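Local coordinates for protein putative decarboxylase involved in desferrioxamine biosynthesis (Erwinia amylovora, PDB 5O5C) that probably decarboxylates lysine with pyridoxal 5'-phosphate as cofactor, in the pathway that makes the siderophore desferrioxamine E, at residues P58-L63 against L95-W100; H102-V107 against L484-T489. All coordinates share one frame; numbering follows the deposited sequence.

Contact 1 of 2, residues P58-L63 against L95-W100; sequences PFSGIL and LRDAVW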
loop_
_atom_site.group_PDB
_atom_site.type_symbol
_atom_site.label_atom_id
_atom_site.label_comp_id
_atom_site.label_asym_id
_atom_site.label_seq_id
_atom_site.Cartn_x
_atom_site.Cartn_y
_atom_site.Cartn_z
ATOM N N PRO B 58 21.848 -7.693 15.756
ATOM C CA PRO B 58 20.838 -7.241 14.816
ATOM C C PRO B 58 20.758 -8.016 13.529
ATOM O O PRO B 58 19.724 -7.995 12.903
ATOM C CB PRO B 58 21.200 -5.767 14.567
ATOM C CG PRO B 58 22.613 -5.624 14.973
ATOM C CD PRO B 58 22.856 -6.649 16.030
ATOM N N PHE B 59 21.820 -8.705 13.139
ATOM C CA PHE B 59 21.815 -9.502 11.913
ATOM C C PHE B 59 22.787 -10.700 12.077
ATOM O O PHE B 59 23.595 -10.736 13.009
ATOM C CB PHE B 59 22.214 -8.565 10.783
ATOM C CG PHE B 59 22.185 -9.167 9.427
ATOM C CD1 PHE B 59 21.064 -9.848 8.953
ATOM C CD2 PHE B 59 23.264 -9.002 8.585
ATOM C CE1 PHE B 59 21.078 -10.407 7.674
ATOM C CE2 PHE B 59 23.279 -9.557 7.318
ATOM C CZ PHE B 59 22.165 -10.239 6.859
ATOM N N SER B 60 22.698 -11.683 11.188
ATOM C CA SER B 60 23.577 -12.840 11.219
ATOM C C SER B 60 24.822 -12.695 10.352
ATOM O O SER B 60 25.723 -13.450 10.495
ATOM C CB SER B 60 22.767 -14.020 10.747
ATOM O OG SER B 60 22.271 -13.756 9.429
ATOM N N GLY B 61 24.832 -11.745 9.414
ATOM C CA GLY B 61 25.882 -11.634 8.410
ATOM C C GLY B 61 25.694 -12.426 7.129
ATOM O O GLY B 61 26.413 -12.210 6.168
ATOM N N ILE B 62 24.743 -13.347 7.089
ATOM C CA ILE B 62 24.616 -14.232 5.938
ATOM C C ILE B 62 24.478 -13.387 4.646
ATOM O O ILE B 62 23.953 -12.252 4.662
ATOM C CB ILE B 62 23.504 -15.302 6.166
ATOM C CG1 ILE B 62 23.762 -16.124 7.459
ATOM C CG2 ILE B 62 23.329 -16.248 4.988
ATOM C CD1 ILE B 62 25.144 -16.743 7.709
ATOM N N LEU B 63 25.030 -13.898 3.546
ATOM C CA LEU B 63 24.932 -13.227 2.232
ATOM C C LEU B 63 23.706 -13.752 1.437
ATOM O O LEU B 63 23.302 -14.870 1.644
ATOM C CB LEU B 63 26.201 -13.400 1.426
ATOM C CG LEU B 63 27.477 -12.696 1.927
ATOM C CD1 LEU B 63 28.686 -13.229 1.170
ATOM C CD2 LEU B 63 27.448 -11.192 1.835
ATOM N N LEU B 95 13.482 -16.115 10.122
ATOM C CA LEU B 95 13.792 -15.582 11.448
ATOM C C LEU B 95 15.272 -15.660 11.747
ATOM O O LEU B 95 15.812 -14.728 12.325
ATOM C CB LEU B 95 13.024 -16.274 12.546
ATOM C CG LEU B 95 11.512 -16.237 12.403
ATOM C CD1 LEU B 95 10.857 -17.241 13.334
ATOM C CD2 LEU B 95 10.873 -14.883 12.527
ATOM N N ARG B 96 15.924 -16.716 11.246
ATOM C CA ARG B 96 17.313 -16.965 11.496
ATOM C C ARG B 96 18.141 -15.735 11.119
ATOM O O ARG B 96 18.897 -15.277 11.924
ATOM C CB ARG B 96 17.807 -18.179 10.709
ATOM C CG ARG B 96 18.923 -18.931 11.370
ATOM C CD ARG B 96 19.368 -20.141 10.546
ATOM N NE ARG B 96 19.297 -21.359 11.347
ATOM C CZ ARG B 96 19.821 -22.544 11.022
ATOM N NH1 ARG B 96 20.453 -22.748 9.866
ATOM N NH2 ARG B 96 19.680 -23.539 11.872
ATOM N N ASP B 97 17.926 -15.201 9.916
ATOM C CA ASP B 97 18.753 -14.161 9.368
ATOM C C ASP B 97 18.038 -12.811 9.244
ATOM O O ASP B 97 18.544 -11.920 8.592
ATOM C CB ASP B 97 19.391 -14.612 8.053
ATOM C CG ASP B 97 20.237 -15.923 8.189
ATOM O OD1 ASP B 97 21.288 -15.974 8.903
ATOM O OD2 ASP B 97 19.875 -16.898 7.517
ATOM N N ALA B 98 16.874 -12.654 9.875
ATOM C CA ALA B 98 16.110 -11.418 9.803
ATOM C C ALA B 98 16.999 -10.270 10.259
ATOM O O ALA B 98 17.901 -10.445 11.070
ATOM C CB ALA B 98 14.882 -11.469 10.711
ATOM N N VAL B 99 16.720 -9.086 9.745
ATOM C CA VAL B 99 17.288 -7.894 10.324
ATOM C C VAL B 99 16.385 -7.458 11.486
ATOM O O VAL B 99 15.241 -7.074 11.285
ATOM C CB VAL B 99 17.510 -6.808 9.277
ATOM C CG1 VAL B 99 18.151 -5.591 9.901
ATOM C CG2 VAL B 99 18.410 -7.369 8.190
ATOM N N TRP B 100 16.933 -7.502 12.693
ATOM C CA TRP B 100 16.214 -7.156 13.923
ATOM C C TRP B 100 16.265 -5.711 14.284
ATOM O O TRP B 100 17.192 -5.257 15.011
ATOM C CB TRP B 100 16.741 -7.987 15.086
ATOM C CG TRP B 100 16.505 -9.350 14.825
ATOM C CD1 TRP B 100 17.364 -10.230 14.289
ATOM C CD2 TRP B 100 15.260 -10.017 14.958
ATOM N NE1 TRP B 100 16.754 -11.455 14.139
ATOM C CE2 TRP B 100 15.456 -11.346 14.538
ATOM C CE3 TRP B 100 14.007 -9.644 15.467
ATOM C CZ2 TRP B 100 14.433 -12.286 14.550
ATOM C CZ3 TRP B 100 13.033 -10.547 15.485
ATOM C CH2 TRP B 100 13.243 -11.881 15.046
#
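Two hydrogen bonds join the loop before helix 64-68 to the loop that leaves helix 83-95. In the first, between backbones, Trp-100 N points almost straight at Pro-58 O (2.8 Å, 170° at the hydrogen) and meets it in the carbonyl plane. Val-99 CA approaches the same oxygen, which thus has one hydrogen bond and a longer CA-H...O contact. In the second, the hydroxyl of Ser-60, held between its own backbone N and carbonyl carbon (chi1 58°), gives its proton to Asp-97 OD1. The modelled 2.5 Å from Ser-60 OG to Asp-97 OD1 is very short, but the place of that carboxylate oxygen is less certain. Ser-60 OG also takes a weak bond from Ile-62 N.

The ring of Phe-59, whose CG is anti to the backbone N, is met at its edge by Asp-97 O, 3.1 Å from Phe-59 CE1, and by Ala-98 O. Gly-61 N lies over one face toward the rim. The side chains of Phe-59 and Val-99 cross obliquely, with Val-99 CG2 3.7 Å from Phe-59 CD1. Phe-462 stacks on this ring, and Val-128 of the second subunit packs on Ala-98 and Trp-100.

The straight backbone bond is thus the well-defined link between the loops, and Ser-60 with Asp-97 adds a polar pair to a largely buried join.

Contact 2 of 2, residues H102-V107 against L484-T489; sequences HHPKYV and LLNPNT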
loop_
_atom_site.group_PDB
_atom_site.type_symbol
_atom_site.label_atom_id
_atom_site.label_comp_id
_atom_site.label_asym_id
_atom_site.label_seq_id
_atom_site.Cartn_x
_atom_site.Cartn_y
_atom_site.Cartn_z
ATOM N N HIS B 102 14.615 -4.029 16.394
ATOM C CA HIS B 102 14.496 -3.766 17.837
ATOM C C HIS B 102 15.834 -3.777 18.545
ATOM O O HIS B 102 15.990 -3.171 19.599
ATOM C CB HIS B 102 13.517 -4.700 18.542
ATOM C CG HIS B 102 13.995 -6.110 18.668
ATOM N ND1 HIS B 102 14.711 -6.562 19.758
ATOM C CD2 HIS B 102 13.904 -7.159 17.823
ATOM C CE1 HIS B 102 15.013 -7.838 19.592
ATOM N NE2 HIS B 102 14.518 -8.233 18.435
ATOM N N HIS B 103 16.830 -4.387 17.921
ATOM C CA HIS B 103 18.114 -4.492 18.562
ATOM C C HIS B 103 18.765 -3.108 18.614
ATOM O O HIS B 103 18.798 -2.430 17.583
ATOM C CB HIS B 103 19.003 -5.450 17.817
ATOM C CG HIS B 103 20.107 -5.957 18.658
ATOM N ND1 HIS B 103 21.235 -5.225 18.897
ATOM C CD2 HIS B 103 20.185 -7.046 19.459
ATOM C CE1 HIS B 103 22.008 -5.876 19.745
ATOM N NE2 HIS B 103 21.388 -6.984 20.102
ATOM N N PRO B 104 19.284 -2.685 19.793
ATOM C CA PRO B 104 20.042 -1.433 19.887
ATOM C C PRO B 104 21.150 -1.184 18.867
ATOM O O PRO B 104 21.488 -0.018 18.594
ATOM C CB PRO B 104 20.662 -1.493 21.305
ATOM C CG PRO B 104 19.993 -2.629 22.015
ATOM C CD PRO B 104 18.919 -3.163 21.136
ATOM N N LYS B 105 21.740 -2.235 18.306
ATOM C CA LYS B 105 22.851 -2.022 17.378
ATOM C C LYS B 105 22.440 -1.977 15.894
ATOM O O LYS B 105 23.327 -1.940 15.006
ATOM C CB LYS B 105 23.963 -3.022 17.664
ATOM C CG LYS B 105 24.634 -2.765 19.014
ATOM C CD LYS B 105 25.499 -3.952 19.453
ATOM C CE LYS B 105 26.551 -3.661 20.499
ATOM N NZ LYS B 105 26.378 -2.415 21.253
ATOM N N TYR B 106 21.116 -1.958 15.635
ATOM C CA TYR B 106 20.566 -1.606 14.343
ATOM C C TYR B 106 20.442 -0.093 14.315
ATOM O O TYR B 106 19.516 0.467 14.896
ATOM C CB TYR B 106 19.151 -2.202 14.076
ATOM C CG TYR B 106 18.676 -1.722 12.733
ATOM C CD1 TYR B 106 19.129 -2.333 11.605
ATOM C CD2 TYR B 106 17.906 -0.558 12.585
ATOM C CE1 TYR B 106 18.822 -1.870 10.362
ATOM C CE2 TYR B 106 17.549 -0.114 11.308
ATOM C CZ TYR B 106 18.024 -0.805 10.203
ATOM O OH TYR B 106 17.768 -0.446 8.882
ATOM N N VAL B 107 21.346 0.551 13.597
ATOM C CA VAL B 107 21.445 2.007 13.566
ATOM C C VAL B 107 21.659 2.393 12.106
ATOM O O VAL B 107 22.486 3.274 11.825
ATOM C CB VAL B 107 22.617 2.548 14.462
ATOM C CG1 VAL B 107 22.230 2.619 15.934
ATOM C CG2 VAL B 107 23.878 1.702 14.310
ATOM N N LEU B 484 19.447 6.908 14.189
ATOM C CA LEU B 484 19.079 6.487 15.522
ATOM C C LEU B 484 17.561 6.533 15.652
ATOM O O LEU B 484 17.009 7.606 15.536
ATOM C CB LEU B 484 19.775 7.456 16.454
ATOM C CG LEU B 484 20.658 6.830 17.507
ATOM C CD1 LEU B 484 21.854 7.719 17.845
ATOM C CD2 LEU B 484 19.752 6.558 18.687
ATOM N N LEU B 485 16.864 5.394 15.814
ATOM C CA LEU B 485 15.417 5.430 16.108
ATOM C C LEU B 485 14.981 4.576 17.291
ATOM O O LEU B 485 13.804 4.484 17.576
ATOM C CB LEU B 485 14.574 5.092 14.884
ATOM C CG LEU B 485 14.557 6.111 13.751
ATOM C CD1 LEU B 485 14.057 5.427 12.486
ATOM C CD2 LEU B 485 13.726 7.340 14.039
ATOM N N ASN B 486 15.937 4.034 18.022
ATOM C CA ASN B 486 15.658 3.245 19.203
ATOM C C ASN B 486 16.011 4.029 20.509
ATOM O O ASN B 486 17.185 4.281 20.813
ATOM C CB ASN B 486 16.442 1.941 19.085
ATOM C CG ASN B 486 15.866 0.843 19.942
ATOM O OD1 ASN B 486 15.240 1.103 20.963
ATOM N ND2 ASN B 486 16.073 -0.393 19.526
ATOM N N PRO B 487 14.999 4.400 21.293
ATOM C CA PRO B 487 15.343 5.185 22.498
ATOM C C PRO B 487 15.839 4.386 23.707
ATOM O O PRO B 487 16.020 4.988 24.765
ATOM C CB PRO B 487 14.061 5.925 22.815
ATOM C CG PRO B 487 12.986 5.124 22.202
ATOM C CD PRO B 487 13.550 4.259 21.118
ATOM N N ASN B 488 16.056 3.069 23.561
ATOM C CA ASN B 488 16.766 2.257 24.571
ATOM C C ASN B 488 18.275 2.149 24.268
ATOM O O ASN B 488 19.053 1.761 25.127
ATOM C CB ASN B 488 16.162 0.836 24.663
ATOM C CG ASN B 488 14.669 0.832 24.889
ATOM O OD1 ASN B 488 13.957 0.035 24.289
ATOM N ND2 ASN B 488 14.178 1.727 25.745
ATOM N N THR B 489 18.677 2.504 23.049
ATOM C CA THR B 489 20.080 2.560 22.635
ATOM C C THR B 489 20.823 3.534 23.519
ATOM O O THR B 489 20.359 4.654 23.702
ATOM C CB THR B 489 20.173 3.035 21.171
ATOM O OG1 THR B 489 19.444 2.129 20.347
ATOM C CG2 THR B 489 21.641 3.186 20.639
#
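Leu-484 and Leu-485, just past strand 477-483, bring the chain out of the small antiparallel sheet and up to the 102-107 loop. Leu-484 lies against Leu-410 and Thr-411 of helix 397-420, and its carbonyl oxygen is bound by the hydroxyl of Thr-433.

Asn-486 makes the main crossing. Its CB is directed toward the other loop, CG is anti to the backbone N (chi1 -158°), and ND2 donates to His-102 O at 2.8 Å. The N-H...O angle of only 125° makes this a bent, weak bond despite its length. The other end of the amide turns back on its own segment: Asn-486 OD1 accepts a weak but straight bond from Asn-488 N, a weak Asx turn, which with the ND2 bond would restrain the rotation of the amide.

From Asn-486 to Thr-489 the chain folds as a type I beta turn, closed by Thr-489 N on Asn-486 O, and this turn leads into the C-terminal helix 491-510. It faces a second type I turn, His-103 to Tyr-106, in which Lys-105 N donates to His-103 ND1 close to the plane of the imidazole. The contact is thus turn against turn, joining the C-terminal part of this group II decarboxylase to the loop after helix 83-95.

Pro-487 and Asn-488 turn to the second subunit, packing on its His-25 and Asn-30.

Thr-489 OG1, anti to its carbonyl carbon, lies 3.4 Å from Pro-104 O, a weak contact, and 3.9 Å from Pro-104 CB. Its methyl CG2 comes to 3.8 Å from the same Pro-104 O, while Lys-105 NZ forms salt bridges with Asp-493 and Asp-496 of helix 491-510.

Overall arrangement
From the N terminus, the chain runs through helix 34-53 to residues 58-63, passes helices 64-68 and 83-95, and returns at 95-100, where contact 1 closes a local loop of 31 intervening residues. Contact 2 opens almost at once, at 102-107, but closes only at 484-489, after the large mixed sheet and the small antiparallel sheet have been traversed. The two loops are therefore in series, neither nested nor crossed. Contact 1 joins the loops before helix 64-68 and after helix 83-95; contact 2 joins the latter loop to the connection between strand 477-483 and helix 491-510. Packing of Pro-58 on His-103 and Val-99 on Tyr-106 makes these links continuous, and both reach the second subunit.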